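Local coordinates for histone-lysine N-methyltransferase, H3 lysine-9 specific SUVH4 (Arabidopsis thaliana, PDB 4QEO), which transfers methyl groups from S-adenosyl-L-methionine to a lysine of the histone H3 tail and binds methylated DNA, serving epigenetic transcriptional repression, at residues L249-I254 with Q350-F355; K275-E280 with G386-T391; P380-I385 with G453-F458; N466-C471 with V485-D490. All blocks are in the same frame, centred on the assembly; numbering follows the deposited sequence.

Contact 1: residues L249-I254 with Q350-F355; sequences LEFKGI and QKRLRF
Two irregular chain segments, 249-254 and 350-355, approach each other without a direct backbone hydrogen bond, and their CA atoms come nearest at Phe251 and Leu353, 6.0 Å apart. The flat side chains meet in a cation-pi stack. Arg352 leaves its backbone with CG in the crowded position between N and the carbonyl carbon (chi1 61°), then runs extended to NE, which lays the guanidinium flat over one face of Phe251. The two planes differ by 11°, and Arg352 CZ lies 3.7 Å from the ring centroid. Arg352 CD adds a CH-pi contact over the same face. At the ring's edge, Phe251 CD2 comes to 3.5 Å from Leu353 O, a buried carbonyl with no hydrogen-bond partner in the model. Leu353 is the apolar centre: its CB lies 3.8 Å from Glu250 OE1, and its CD2 packs on Ile254 CD1 at 3.9 Å. Lys252 lies along the opposing backbone, its CE 3.4 Å from Arg354 O. A water replaces direct bonding: it donates to Glu250 OE1 (2.6 Å) and accepts from Phe251 N and Leu353 N. The other carboxylate oxygen of Glu250 is bonded to the hydroxyl of Tyr273. The contact draws together the approaches to strands 256-257 and 357-361, parallel neighbours in one sheet, with Tyr273 of strand 272-273 alongside.

Contact 2: residues K275-E280 with G386-T391; sequences KSLIIE and GVVRRT
Glu280 places CG anti to its carbonyl carbon (chi1 -83°) and then bends at chi2 (-51°), while Arg389, also with CG anti to the carbonyl carbon (chi1 -50°), extends from CG to NE; the two side chains therefore lie side by side and point the same way. Their charged ends form a salt bridge, Glu280 OE1 to Arg389 NH1, at 3.5 Å. This is the longer bridge; the stronger partner of Arg389 is Asp448, reached through NE. Val387 CG1 lies 3.7 Å above the plane of the Arg389 guanidinium, over its centre, and also meets Glu280 OE2 at 3.4 Å, so one methyl backs both charged groups. An alanine in place of Glu280 would remove the carboxylate and would probably deprive Arg389 of an acidic partner and Val387 of part of its cover. The backbones form a short parallel beta pairing, with Ile278 opposite Val387 and Ile279 opposite Val388. Three hydrogen bonds define it: Ile278 N to Gly386 O (3.2 Å), Val388 N to Ile278 O (2.8 Å) and Glu280 N to Val388 O (3.1 Å). Beside them, Leu277 CD2 touches Val388 CG2 at 4.1 Å. Strand 278-279, from the pre-SET part of the sequence, thereby becomes an outermost strand of a SET-domain sheet. Backbone bonds hold this edge, and the ion pair, with its wide spacing and shared arginine, probably adds a modest electrostatic term at its far end.

Contact 3: residues P380-I385 with G453-F458; sequences PVCEYI and GNFARF. With SAH (S-adenosyl-L-homocysteine), chain E.
Hydrogen bonds centre on the side chain of Asn454, whose CG sits in the crowded position between N and the carbonyl carbon (chi1 72°) and so turns the amide onto the opposing backbone. ND2 donates to Glu383 O at 2.7 Å, nearly along the C=O axis and close to the amide plane. OD1 accepts Ile385 N at 3.2 Å, with this donor well above the carbonyl plane, and also receives a weak bond from Ala456 N. One amide thus grips the chain on both flanks of Tyr384 while bracing its own turn, and an alanine in place of Asn454 would remove these bonds and would probably loosen the buried join between segment 380-385 and the turn. A weak bond from Asn454 N to Ile385 O adds to it. A water lies 2.7 Å from both Ile385 O and Asn454 O and bridges them. Both segments belong to the SET domain: strand 380-383 carries a classic beta bulge, Val381 and Cys382 both facing Leu486, while the 3-10 turn 456-458 leads towards Asn460 and His461, both bonded to the cofactor product. Apolar and sulfur contacts come next. Cys382 CB meets Phe455 CZ at 3.4 Å. Cys382 SG stands obliquely to the Phe455 ring, 4.1 Å from its centroid, and touches Ala456 CB at 3.6 Å. The same methyl meets Tyr384 CD2. Steric limits appear at Gly453, where a CB on this backbone would come within 2.5 Å of Ile385 O. Ligand contact comes from the turn's backbone: Arg457 O lies 3.5 Å from SAH CB, while Arg457 NE bonds to Ala449 O.

Contact 4: residues N466-C471 with V485-D490; sequences NLFVQC and VLFAAD
Strands 467-473 and 483-488 form an antiparallel beta hairpin of the SET domain, and the short axes of the paired parts run at 140° to one another, a marked twist. Closest in are the backbone bonds. Phe468 and Phe487 make a hydrogen-bonded pair, Phe468 N to Phe487 O at 2.9 Å and Phe487 N to Phe468 O at 3.0 Å; Gln470 and Val485 make the next such pair, with Gln470 N to Val485 O at 2.8 Å. Beyond the last regular pair, Ala489 N still donates a hydrogen bond to Asn466 O. Between the two hydrogen-bonded pairs lies the non-hydrogen-bonded pair Val469 and Leu486, whose side chains share a face and touch through Val469 CG2 and Leu486 CD2 at 3.7 Å. The other face carries Phe468, Phe487 and Gln470. Phe468, with CG in the crowded position between N and the carbonyl carbon (chi1 73°), turns its ring across the hairpin so that Phe487 CB sits over one face, a CH-pi contact 4.0 Å from the centroid, while Ala489 CB lies at the edge. Phe487 CD1 in turn meets Gln470 CB at 3.5 Å. Outside this shell, strand 380-383 flanks strand 483-488, Leu324 packs on Phe468, Gln470 and Phe487, Asn466 is fixed by Glu497 and Thr499, and Asp490 by a salt bridge to Arg19. A basic side chain of the bound histone peptide makes a cation-pi contact with Phe468, placing the Phe468 ring at the bound peptide. The Gln470 amide bonds to Arg328 O, and its NE2 also donates in its own plane to Cys471 O, at 3.0 Å and nearly straight (175°).

How the contacts relate
Contact 3 is the most buried and lies between the others, touching all three. It shares a sheet with contact 4, since strands 380-383 and 483-488 are neighbours, with Val381 N at 2.7 Å from Leu486 O. Contact 2 continues the chain beyond 380-385, and Ile385 packs against Ser276. Contact 1 reaches contact 3 through Ile254 on Phe455. Contacts 2 and 4, both only partly buried, are strand pairings, parallel in the first, with a long ion pair added, and antiparallel in the second. Contacts 1 and 3 lack such pairing: the partly exposed contact 1 depends on a stacked arginine and a bridging water, contact 3 on a side-chain amide. Contact 4 touches neither contact 1 nor contact 2.

Contact 1: residues L249-I254 with Q350-F355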
# COMPACT_ATOMS: atom_id res chain seq x y z
N LEU A 249 -14.70 10.40 19.66
CA LEU A 249 -15.66 10.22 18.57
C LEU A 249 -15.28 9.10 17.62
O LEU A 249 -16.12 8.31 17.20
CB LEU A 249 -15.80 11.53 17.79
CG LEU A 249 -16.54 12.68 18.50
CD1 LEU A 249 -16.76 13.87 17.56
CD2 LEU A 249 -17.86 12.18 19.06
N GLU A 250 -14.00 9.03 17.25
CA GLU A 250 -13.55 7.96 16.38
C GLU A 250 -13.50 6.65 17.14
O GLU A 250 -13.19 6.61 18.33
CB GLU A 250 -12.17 8.27 15.77
CG GLU A 250 -12.15 9.49 14.85
CD GLU A 250 -12.93 9.28 13.56
OE1 GLU A 250 -13.48 8.18 13.33
OE2 GLU A 250 -12.98 10.24 12.75
N PHE A 251 -13.81 5.58 16.42
CA PHE A 251 -13.83 4.25 17.00
C PHE A 251 -12.46 3.86 17.54
O PHE A 251 -12.34 3.10 18.49
CB PHE A 251 -14.30 3.25 15.94
CG PHE A 251 -14.13 1.83 16.35
CD1 PHE A 251 -14.94 1.28 17.33
CD2 PHE A 251 -13.17 1.04 15.74
CE1 PHE A 251 -14.79 -0.03 17.70
CE2 PHE A 251 -13.02 -0.28 16.11
CZ PHE A 251 -13.82 -0.82 17.09
N LYS A 252 -11.43 4.40 16.91
CA LYS A 252 -10.07 4.23 17.39
C LYS A 252 -9.48 5.60 17.64
O LYS A 252 -9.53 6.46 16.77
CB LYS A 252 -9.26 3.50 16.33
CG LYS A 252 -9.74 2.08 16.11
CD LYS A 252 -8.97 1.43 14.99
CE LYS A 252 -9.16 -0.07 15.01
NZ LYS A 252 -7.89 -0.76 15.32
N GLY A 253 -8.95 5.81 18.84
CA GLY A 253 -8.40 7.10 19.21
C GLY A 253 -7.27 7.53 18.31
O GLY A 253 -6.51 6.70 17.80
N ILE A 254 -7.15 8.84 18.09
CA ILE A 254 -6.08 9.37 17.27
C ILE A 254 -5.18 10.30 18.09
O ILE A 254 -5.45 11.49 18.21
CB ILE A 254 -6.63 10.12 16.04
CG1 ILE A 254 -7.55 9.20 15.23
CG2 ILE A 254 -5.49 10.61 15.16
CD1 ILE A 254 -8.44 9.95 14.24
N GLN A 350 -18.51 4.13 4.64
CA GLN A 350 -19.35 4.66 5.71
C GLN A 350 -18.97 4.03 7.05
O GLN A 350 -19.44 4.44 8.11
CB GLN A 350 -20.83 4.37 5.43
CG GLN A 350 -21.39 5.12 4.23
CD GLN A 350 -22.69 4.51 3.70
OE1 GLN A 350 -23.54 4.04 4.46
NE2 GLN A 350 -22.85 4.53 2.39
N LYS A 351 -18.13 3.02 6.99
CA LYS A 351 -17.84 2.26 8.19
C LYS A 351 -16.83 2.98 9.09
O LYS A 351 -16.23 3.99 8.70
CB LYS A 351 -17.42 0.84 7.82
CG LYS A 351 -18.57 0.10 7.13
CD LYS A 351 -18.23 -1.31 6.71
CE LYS A 351 -19.45 -1.98 6.06
NZ LYS A 351 -19.19 -3.41 5.73
N ARG A 352 -16.69 2.47 10.30
CA ARG A 352 -15.89 3.13 11.32
C ARG A 352 -14.41 3.07 10.95
O ARG A 352 -13.99 2.20 10.18
CB ARG A 352 -16.12 2.46 12.66
CG ARG A 352 -15.71 1.02 12.64
CD ARG A 352 -16.19 0.31 13.87
NE ARG A 352 -15.69 -1.05 13.92
CZ ARG A 352 -16.02 -1.93 14.86
NH1 ARG A 352 -16.85 -1.56 15.82
NH2 ARG A 352 -15.52 -3.16 14.83
N LEU A 353 -13.64 3.99 11.51
CA LEU A 353 -12.21 4.04 11.26
C LEU A 353 -11.60 2.68 11.61
O LEU A 353 -11.80 2.17 12.72
CB LEU A 353 -11.58 5.18 12.07
CG LEU A 353 -10.06 5.27 12.04
CD1 LEU A 353 -9.57 5.46 10.61
CD2 LEU A 353 -9.61 6.42 12.93
N ARG A 354 -10.91 2.08 10.65
CA ARG A 354 -10.39 0.73 10.79
C ARG A 354 -8.98 0.69 11.34
O ARG A 354 -8.52 -0.38 11.72
CB ARG A 354 -10.31 0.03 9.42
CG ARG A 354 -11.59 -0.15 8.67
CD ARG A 354 -11.28 -0.41 7.19
NE ARG A 354 -12.43 -0.92 6.45
CZ ARG A 354 -13.52 -0.21 6.17
NH1 ARG A 354 -13.63 1.05 6.58
NH2 ARG A 354 -14.51 -0.76 5.49
N PHE A 355 -8.27 1.81 11.34
CA PHE A 355 -6.83 1.78 11.62
C PHE A 355 -6.42 2.68 12.77
O PHE A 355 -7.02 3.73 13.00
CB PHE A 355 -6.01 2.19 10.38
CG PHE A 355 -6.41 1.48 9.12
CD1 PHE A 355 -6.02 0.18 8.89
CD2 PHE A 355 -7.17 2.12 8.16
CE1 PHE A 355 -6.38 -0.48 7.72
CE2 PHE A 355 -7.54 1.47 6.99
CZ PHE A 355 -7.15 0.16 6.78
O HOH W 1 -14.58 5.86 13.90
O HOH W 2 -6.92 5.82 14.71

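Contact 2: residues K275-E280 with G386-T391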
# COMPACT_ATOMS: atom_id res chain seq x y z
N LYS A 275 -17.61 14.26 13.17
CA LYS A 275 -17.60 13.06 12.35
C LYS A 275 -18.55 13.19 11.17
O LYS A 275 -18.55 12.36 10.27
CB LYS A 275 -17.96 11.81 13.17
CG LYS A 275 -16.76 11.08 13.78
CD LYS A 275 -17.11 9.67 14.26
CE LYS A 275 -16.87 8.62 13.18
NZ LYS A 275 -17.12 7.23 13.67
N SER A 276 -19.36 14.23 11.18
CA SER A 276 -20.38 14.40 10.15
C SER A 276 -20.27 15.77 9.52
O SER A 276 -19.97 16.76 10.20
CB SER A 276 -21.78 14.23 10.75
OG SER A 276 -22.06 12.88 11.08
N LEU A 277 -20.54 15.84 8.21
CA LEU A 277 -20.62 17.10 7.50
C LEU A 277 -21.60 18.07 8.14
O LEU A 277 -22.65 17.66 8.64
CB LEU A 277 -21.06 16.85 6.06
CG LEU A 277 -20.11 16.03 5.18
CD1 LEU A 277 -20.80 15.72 3.86
CD2 LEU A 277 -18.81 16.78 4.95
N ILE A 278 -21.25 19.35 8.14
CA ILE A 278 -22.20 20.40 8.50
C ILE A 278 -22.51 21.17 7.22
O ILE A 278 -21.61 21.54 6.48
CB ILE A 278 -21.61 21.37 9.53
CG1 ILE A 278 -21.33 20.65 10.85
CG2 ILE A 278 -22.56 22.55 9.74
CD1 ILE A 278 -20.59 21.52 11.86
N ILE A 279 -23.79 21.39 6.94
CA ILE A 279 -24.13 22.07 5.70
C ILE A 279 -24.61 23.50 5.95
O ILE A 279 -25.55 23.71 6.69
CB ILE A 279 -25.18 21.26 4.91
CG1 ILE A 279 -24.57 19.90 4.53
CG2 ILE A 279 -25.63 22.02 3.68
CD1 ILE A 279 -25.44 19.08 3.63
N GLU A 280 -23.93 24.47 5.33
CA GLU A 280 -24.28 25.87 5.53
C GLU A 280 -25.67 26.20 4.99
O GLU A 280 -26.14 25.53 4.07
CB GLU A 280 -23.23 26.80 4.89
CG GLU A 280 -22.02 27.04 5.76
CD GLU A 280 -22.40 27.49 7.17
OE1 GLU A 280 -22.86 28.64 7.32
OE2 GLU A 280 -22.22 26.70 8.12
N GLY A 386 -15.96 18.42 7.01
CA GLY A 386 -15.83 19.81 7.40
C GLY A 386 -17.18 20.49 7.20
O GLY A 386 -18.21 19.81 7.15
N VAL A 387 -17.18 21.82 7.09
CA VAL A 387 -18.41 22.56 6.80
C VAL A 387 -18.56 22.77 5.30
O VAL A 387 -17.74 23.44 4.69
CB VAL A 387 -18.43 23.94 7.47
CG1 VAL A 387 -19.73 24.68 7.13
CG2 VAL A 387 -18.28 23.82 8.97
N VAL A 388 -19.61 22.20 4.71
CA VAL A 388 -19.85 22.38 3.28
C VAL A 388 -20.36 23.79 3.00
O VAL A 388 -21.44 24.16 3.44
CB VAL A 388 -20.88 21.38 2.75
CG1 VAL A 388 -21.11 21.63 1.26
CG2 VAL A 388 -20.41 19.95 2.99
N ARG A 389 -19.56 24.56 2.27
CA ARG A 389 -19.88 25.94 1.94
C ARG A 389 -19.93 26.14 0.43
O ARG A 389 -19.39 25.33 -0.34
CB ARG A 389 -18.85 26.91 2.54
CG ARG A 389 -18.54 26.71 4.02
CD ARG A 389 -17.80 27.92 4.61
NE ARG A 389 -17.46 27.72 6.02
CZ ARG A 389 -18.25 28.04 7.04
NH1 ARG A 389 -19.44 28.58 6.82
NH2 ARG A 389 -17.86 27.82 8.29
N ARG A 390 -20.59 27.21 0.00
CA ARG A 390 -20.50 27.65 -1.38
C ARG A 390 -19.12 28.24 -1.59
O ARG A 390 -18.62 28.98 -0.74
CB ARG A 390 -21.58 28.69 -1.68
CG ARG A 390 -22.59 28.28 -2.73
CD ARG A 390 -23.92 28.98 -2.49
NE ARG A 390 -23.75 30.28 -1.85
CZ ARG A 390 -23.82 31.45 -2.48
NH1 ARG A 390 -24.06 31.49 -3.79
NH2 ARG A 390 -23.65 32.58 -1.81
N THR A 391 -18.49 27.91 -2.71
CA THR A 391 -17.15 28.39 -3.01
C THR A 391 -17.08 29.91 -3.09
O THR A 391 -16.12 30.52 -2.63
CB THR A 391 -16.60 27.78 -4.31
OG1 THR A 391 -17.60 27.87 -5.34
CG2 THR A 391 -16.23 26.32 -4.09

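Contact 3: residues P380-I385 with G453-F458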
# COMPACT_ATOMS: atom_id res chain seq x y z
N PRO A 380 -10.53 2.12 2.61
CA PRO A 380 -10.86 3.52 2.88
C PRO A 380 -10.06 4.01 4.07
O PRO A 380 -9.89 3.28 5.06
CB PRO A 380 -12.35 3.46 3.21
CG PRO A 380 -12.56 2.08 3.74
CD PRO A 380 -11.63 1.20 2.96
N VAL A 381 -9.56 5.23 3.98
CA VAL A 381 -8.93 5.89 5.11
C VAL A 381 -9.91 6.85 5.79
O VAL A 381 -10.14 6.75 7.00
CB VAL A 381 -7.63 6.62 4.71
CG1 VAL A 381 -7.04 7.37 5.91
CG2 VAL A 381 -6.62 5.62 4.17
N CYS A 382 -10.51 7.77 5.03
CA CYS A 382 -11.51 8.65 5.68
C CYS A 382 -12.22 9.50 4.69
O CYS A 382 -11.68 9.77 3.63
CB CYS A 382 -10.85 9.59 6.70
SG CYS A 382 -9.56 10.63 5.97
N GLU A 383 -13.41 9.97 5.04
CA GLU A 383 -14.07 10.99 4.27
C GLU A 383 -13.44 12.32 4.67
O GLU A 383 -13.06 12.51 5.82
CB GLU A 383 -15.58 11.02 4.58
CG GLU A 383 -16.36 11.98 3.67
CD GLU A 383 -17.88 11.92 3.85
OE1 GLU A 383 -18.40 10.85 4.24
OE2 GLU A 383 -18.55 12.94 3.60
N TYR A 384 -13.32 13.23 3.73
CA TYR A 384 -12.94 14.59 4.09
C TYR A 384 -14.18 15.29 4.67
O TYR A 384 -15.09 15.67 3.93
CB TYR A 384 -12.39 15.34 2.88
CG TYR A 384 -11.61 16.58 3.24
CD1 TYR A 384 -12.26 17.80 3.42
CD2 TYR A 384 -10.23 16.54 3.40
CE1 TYR A 384 -11.56 18.94 3.75
CE2 TYR A 384 -9.52 17.68 3.73
CZ TYR A 384 -10.19 18.88 3.90
OH TYR A 384 -9.51 20.03 4.22
N ILE A 385 -14.21 15.45 5.99
CA ILE A 385 -15.32 16.09 6.71
C ILE A 385 -14.99 17.53 7.15
O ILE A 385 -13.88 17.82 7.61
CB ILE A 385 -15.72 15.25 7.95
CG1 ILE A 385 -16.14 13.83 7.53
CG2 ILE A 385 -16.85 15.93 8.74
CD1 ILE A 385 -17.42 13.77 6.72
N GLY A 453 -13.90 19.81 11.63
CA GLY A 453 -13.79 18.71 10.69
C GLY A 453 -13.34 17.44 11.37
O GLY A 453 -13.18 17.41 12.59
N ASN A 454 -13.14 16.38 10.59
CA ASN A 454 -12.50 15.18 11.11
C ASN A 454 -10.98 15.24 10.84
O ASN A 454 -10.46 16.30 10.49
CB ASN A 454 -13.13 13.92 10.51
CG ASN A 454 -12.77 13.72 9.05
OD1 ASN A 454 -12.30 14.63 8.38
ND2 ASN A 454 -13.02 12.51 8.55
N PHE A 455 -10.28 14.11 10.97
CA PHE A 455 -8.81 14.12 10.90
C PHE A 455 -8.24 14.33 9.50
O PHE A 455 -7.04 14.62 9.34
CB PHE A 455 -8.21 12.86 11.53
CG PHE A 455 -8.33 11.61 10.68
CD1 PHE A 455 -7.34 11.28 9.77
CD2 PHE A 455 -9.42 10.77 10.82
CE1 PHE A 455 -7.45 10.14 9.00
CE2 PHE A 455 -9.53 9.62 10.05
CZ PHE A 455 -8.54 9.30 9.14
N ALA A 456 -9.09 14.16 8.49
CA ALA A 456 -8.68 14.26 7.09
C ALA A 456 -7.89 15.52 6.79
O ALA A 456 -6.95 15.48 6.00
CB ALA A 456 -9.90 14.18 6.18
N ARG A 457 -8.27 16.63 7.42
CA ARG A 457 -7.62 17.92 7.16
C ARG A 457 -6.14 17.97 7.55
O ARG A 457 -5.41 18.88 7.13
CB ARG A 457 -8.40 19.05 7.85
CG ARG A 457 -8.58 18.86 9.34
CD ARG A 457 -7.63 19.72 10.15
NE ARG A 457 -8.08 21.11 10.18
CZ ARG A 457 -7.39 22.12 10.70
NH1 ARG A 457 -7.89 23.34 10.68
NH2 ARG A 457 -6.19 21.90 11.24
N PHE A 458 -5.69 17.01 8.36
CA PHE A 458 -4.30 16.99 8.82
C PHE A 458 -3.38 16.25 7.85
O PHE A 458 -2.16 16.21 8.05
CB PHE A 458 -4.21 16.35 10.21
CG PHE A 458 -4.81 17.18 11.30
CD1 PHE A 458 -4.19 18.34 11.73
CD2 PHE A 458 -6.01 16.81 11.89
CE1 PHE A 458 -4.74 19.12 12.73
CE2 PHE A 458 -6.57 17.59 12.90
CZ PHE A 458 -5.93 18.74 13.32
N SAH E . 0.31 20.27 7.75
CA SAH E . -1.00 20.92 7.78
CB SAH E . -2.09 19.95 7.32
CG SAH E . -2.36 19.99 5.81
SD SAH E . -3.34 21.44 5.33
C SAH E . -1.30 21.51 9.15
O SAH E . -2.46 21.71 9.52
OXT SAH E . -0.39 21.80 9.94
C5' SAH E . -2.22 21.90 3.99
C4' SAH E . -1.18 22.91 4.47
O4' SAH E . -0.09 22.21 5.03
C3' SAH E . -0.65 23.77 3.34
O3' SAH E . -1.21 25.06 3.38
C2' SAH E . 0.84 23.83 3.57
O2' SAH E . 1.19 25.02 4.25
C1' SAH E . 1.13 22.64 4.45
N9 SAH E . 1.65 21.57 3.59
C8 SAH E . 0.96 20.48 3.13
N7 SAH E . 1.78 19.74 2.35
C5 SAH E . 2.98 20.35 2.30
C6 SAH E . 4.17 20.04 1.65
N6 SAH E . 4.24 18.93 0.91
N1 SAH E . 5.26 20.87 1.78
C2 SAH E . 5.17 22.02 2.55
N3 SAH E . 3.99 22.33 3.20
C4 SAH E . 2.92 21.51 3.07
O HOH W 3 -11.27 17.29 8.07

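Contact 4: residues N466-C471 with V485-D490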
# COMPACT_ATOMS: atom_id res chain seq x y z
N ASN A 466 0.47 8.11 -1.40
CA ASN A 466 0.02 6.73 -1.19
C ASN A 466 -1.51 6.66 -0.96
O ASN A 466 -2.06 5.57 -0.76
CB ASN A 466 0.81 6.05 -0.05
CG ASN A 466 0.77 6.85 1.23
OD1 ASN A 466 -0.08 7.71 1.41
ND2 ASN A 466 1.69 6.56 2.14
N LEU A 467 -2.18 7.81 -1.01
CA LEU A 467 -3.64 7.87 -1.03
C LEU A 467 -4.16 8.52 -2.31
O LEU A 467 -3.44 9.24 -3.00
CB LEU A 467 -4.19 8.65 0.18
CG LEU A 467 -3.72 8.24 1.58
CD1 LEU A 467 -4.36 9.13 2.65
CD2 LEU A 467 -4.04 6.78 1.83
N PHE A 468 -5.43 8.28 -2.61
CA PHE A 468 -6.10 9.01 -3.68
C PHE A 468 -7.52 9.38 -3.26
O PHE A 468 -8.10 8.77 -2.35
CB PHE A 468 -6.08 8.22 -4.98
CG PHE A 468 -7.00 7.03 -5.00
CD1 PHE A 468 -6.60 5.81 -4.48
CD2 PHE A 468 -8.27 7.12 -5.58
CE1 PHE A 468 -7.44 4.71 -4.51
CE2 PHE A 468 -9.11 6.03 -5.62
CZ PHE A 468 -8.70 4.82 -5.08
N VAL A 469 -8.04 10.41 -3.93
CA VAL A 469 -9.37 10.95 -3.70
C VAL A 469 -10.39 10.26 -4.58
O VAL A 469 -10.24 10.19 -5.80
CB VAL A 469 -9.40 12.45 -4.04
CG1 VAL A 469 -10.84 12.94 -4.14
CG2 VAL A 469 -8.64 13.24 -2.99
N GLN A 470 -11.45 9.76 -3.95
CA GLN A 470 -12.54 9.10 -4.65
C GLN A 470 -13.87 9.78 -4.32
O GLN A 470 -14.24 9.90 -3.13
CB GLN A 470 -12.59 7.63 -4.27
CG GLN A 470 -13.74 6.88 -4.90
CD GLN A 470 -13.63 6.84 -6.40
OE1 GLN A 470 -12.69 6.26 -6.96
NE2 GLN A 470 -14.58 7.47 -7.08
N CYS A 471 -14.57 10.25 -5.35
CA CYS A 471 -15.90 10.83 -5.16
C CYS A 471 -16.91 9.72 -4.94
O CYS A 471 -16.95 8.74 -5.68
CB CYS A 471 -16.31 11.70 -6.35
SG CYS A 471 -15.47 13.31 -6.41
N VAL A 485 -13.79 11.00 -0.43
CA VAL A 485 -13.22 9.94 0.41
C VAL A 485 -11.78 9.56 0.02
O VAL A 485 -11.48 9.30 -1.14
CB VAL A 485 -14.12 8.68 0.41
CG1 VAL A 485 -13.56 7.62 1.34
CG2 VAL A 485 -15.55 9.03 0.85
N LEU A 486 -10.90 9.53 1.00
CA LEU A 486 -9.51 9.14 0.82
C LEU A 486 -9.37 7.63 1.00
O LEU A 486 -9.72 7.08 2.07
CB LEU A 486 -8.61 9.89 1.80
CG LEU A 486 -8.56 11.40 1.55
CD1 LEU A 486 -7.85 12.12 2.69
CD2 LEU A 486 -7.87 11.70 0.24
N PHE A 487 -8.87 7.01 -0.07
CA PHE A 487 -8.57 5.59 -0.15
C PHE A 487 -7.06 5.34 -0.28
O PHE A 487 -6.35 6.14 -0.89
CB PHE A 487 -9.27 4.99 -1.36
CG PHE A 487 -10.74 4.72 -1.16
CD1 PHE A 487 -11.68 5.71 -1.43
CD2 PHE A 487 -11.18 3.49 -0.69
CE1 PHE A 487 -13.03 5.47 -1.25
CE2 PHE A 487 -12.53 3.24 -0.51
CZ PHE A 487 -13.46 4.24 -0.78
N ALA A 488 -6.58 4.24 0.27
CA ALA A 488 -5.19 3.86 0.07
C ALA A 488 -4.98 3.45 -1.39
O ALA A 488 -5.68 2.58 -1.90
CB ALA A 488 -4.81 2.71 1.01
N ALA A 489 -4.02 4.09 -2.05
CA ALA A 489 -3.64 3.74 -3.42
C ALA A 489 -2.66 2.57 -3.43
O ALA A 489 -2.50 1.86 -4.43
CB ALA A 489 -3.01 4.94 -4.12
N ASP A 490 -1.97 2.39 -2.31
CA ASP A 490 -0.92 1.39 -2.23
C ASP A 490 -1.07 0.66 -0.93
O ASP A 490 -1.77 1.12 -0.02
CB ASP A 490 0.44 2.09 -2.24
CG ASP A 490 0.63 2.98 -3.45
OD1 ASP A 490 0.59 2.46 -4.59
OD2 ASP A 490 0.81 4.20 -3.25